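Local coordinates for protein Poly(A) ribonuclease POP2 (Saccharomyces cerevisiae, PDB 1UOC) that degrades RNA from the 3' end, with a preference for poly(A), and is a probably catalytic subunit of the CCR4-NOT mRNA deadenylase complex, at residues Ser26-Ala29 and Val30-Gln33. Residues are numbered along the deposited sequence; the frame is centred on the assembly and turned at random.
Sequences SEFA and VIRQ. With CA (calcium ion), chain C.
With chi1 at -70°, Ile-31 holds CG1 beside its backbone N and anti to the carbonyl carbon, which directs CG1 and CD1 back along the helix to the ring of Phe-28. CD1 of Ile-31 sits over the middle of one ring face, 4.2 Å from the centroid of the Phe-28 ring and only 9° off its normal, a CH-pi contact between residues three apart. On its way the Ile-31 chain passes close to the carbonyl of Glu-27, CG1 of Ile-31 lying 3.3 Å from O of Glu-27.

Arg-32, bent at chi3, folds its guanidinium back over the preceding turn. O of Phe-28 lies over one face of that group, offset toward its rim, NH1 of Arg-32 comes to 3.6 Å from CA of Ala-29, and NH2 of Arg-32 reaches CB of Phe-28 at 3.8 Å. Beneath, four successive i to i+4 backbone bonds run from Val-30 N to Ser-26 O through Gln-33 N to Ala-29 O, the last the least straight.

Phe-28 and Ile-31 also meet Phe-102, and Val-30 and Ile-31 touch Trp-100, while the carboxylate of buried Glu-27 is held by Trp-100 and a salt bridge to Arg-17. Near the other end, calcium is bound by O of Gln-33 at 2.3 Å, by OG of Ser-36 and by a water that donates to O of Arg-32. This is an amphipathic alpha-helix, 24-34, packed on strand 99-103 of the central mixed sheet in the DEDD-type (RNase D) nuclease domain of the CAF1 family, its calcium site lying away from the predicted catalytic one.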
loop_
_atom_site.group_PDB
_atom_site.type_symbol
_atom_site.label_atom_id
_atom_site.label_comp_id
_atom_site.label_asym_id
_atom_site.label_seq_id
_atom_site.Cartn_x
_atom_site.Cartn_y
_atom_site.Cartn_z
ATOM N N SER A 26 15.707 -5.298 12.431
ATOM C CA SER A 26 15.977 -4.003 13.028
ATOM C C SER A 26 15.016 -2.938 12.499
ATOM O O SER A 26 14.599 -2.050 13.245
ATOM C CB SER A 26 17.431 -3.593 12.770
ATOM O OG SER A 26 17.746 -3.673 11.401
ATOM N N GLU A 27 14.646 -3.029 11.224
ATOM C CA GLU A 27 13.710 -2.049 10.657
ATOM C C GLU A 27 12.319 -2.252 11.238
ATOM O O GLU A 27 11.582 -1.286 11.459
ATOM C CB GLU A 27 13.658 -2.145 9.127
ATOM C CG GLU A 27 14.979 -1.792 8.466
ATOM C CD GLU A 27 15.500 -0.415 8.854
ATOM O OE1 GLU A 27 16.724 -0.201 8.720
ATOM O OE2 GLU A 27 14.707 0.458 9.274
ATOM N N PHE A 28 11.955 -3.507 11.491
ATOM C CA PHE A 28 10.655 -3.767 12.071
ATOM C C PHE A 28 10.640 -3.328 13.529
ATOM O O PHE A 28 9.581 -3.045 14.090
ATOM C CB PHE A 28 10.279 -5.237 11.955
ATOM C CG PHE A 28 9.196 -5.485 10.954
ATOM C CD1 PHE A 28 9.500 -5.908 9.668
ATOM C CD2 PHE A 28 7.868 -5.183 11.265
ATOM C CE1 PHE A 28 8.499 -6.020 8.703
ATOM C CE2 PHE A 28 6.866 -5.291 10.308
ATOM C CZ PHE A 28 7.185 -5.712 9.020
ATOM N N ALA A 29 11.817 -3.252 14.142
ATOM C CA ALA A 29 11.898 -2.800 15.531
ATOM C C ALA A 29 11.566 -1.302 15.532
ATOM O O ALA A 29 10.861 -0.817 16.416
ATOM C CB ALA A 29 13.294 -3.044 16.089
ATOM N N VAL A 30 12.065 -0.581 14.527
ATOM C CA VAL A 30 11.796 0.854 14.392
ATOM C C VAL A 30 10.321 1.098 14.064
ATOM O O VAL A 30 9.699 2.001 14.611
ATOM C CB VAL A 30 12.653 1.489 13.269
ATOM C CG1 VAL A 30 12.223 2.940 13.034
ATOM C CG2 VAL A 30 14.133 1.419 13.636
ATOM N N ILE A 31 9.762 0.294 13.162
ATOM C CA ILE A 31 8.353 0.433 12.789
ATOM C C ILE A 31 7.495 0.275 14.045
ATOM O O ILE A 31 6.583 1.050 14.307
ATOM C CB ILE A 31 7.950 -0.661 11.760
ATOM C CG1 ILE A 31 8.623 -0.372 10.416
ATOM C CG2 ILE A 31 6.416 -0.723 11.612
ATOM C CD1 ILE A 31 8.489 -1.497 9.400
ATOM N N ARG A 32 7.823 -0.745 14.815
ATOM C CA ARG A 32 7.133 -1.071 16.044
ATOM C C ARG A 32 7.072 0.092 17.048
ATOM O O ARG A 32 6.050 0.289 17.708
ATOM C CB ARG A 32 7.826 -2.279 16.673
ATOM C CG ARG A 32 6.941 -3.196 17.485
ATOM C CD ARG A 32 7.752 -4.415 17.948
ATOM N NE ARG A 32 8.183 -5.214 16.811
ATOM C CZ ARG A 32 9.418 -5.660 16.616
ATOM N NH1 ARG A 32 10.382 -5.393 17.489
ATOM N NH2 ARG A 32 9.692 -6.369 15.528
ATOM N N GLN A 33 8.139 0.874 17.175
ATOM C CA GLN A 33 8.079 1.961 18.147
ATOM C C GLN A 33 7.556 3.267 17.573
ATOM O O GLN A 33 7.264 4.188 18.315
ATOM C CB GLN A 33 9.439 2.172 18.849
ATOM C CG GLN A 33 10.462 2.995 18.115
ATOM C CD GLN A 33 10.330 4.496 18.359
ATOM O OE1 GLN A 33 10.830 5.294 17.572
ATOM N NE2 GLN A 33 9.676 4.883 19.451
HETATM CA CA CA C . 5.842 4.197 20.086
HETATM O O HOH W 1 4.700 2.059 18.976
#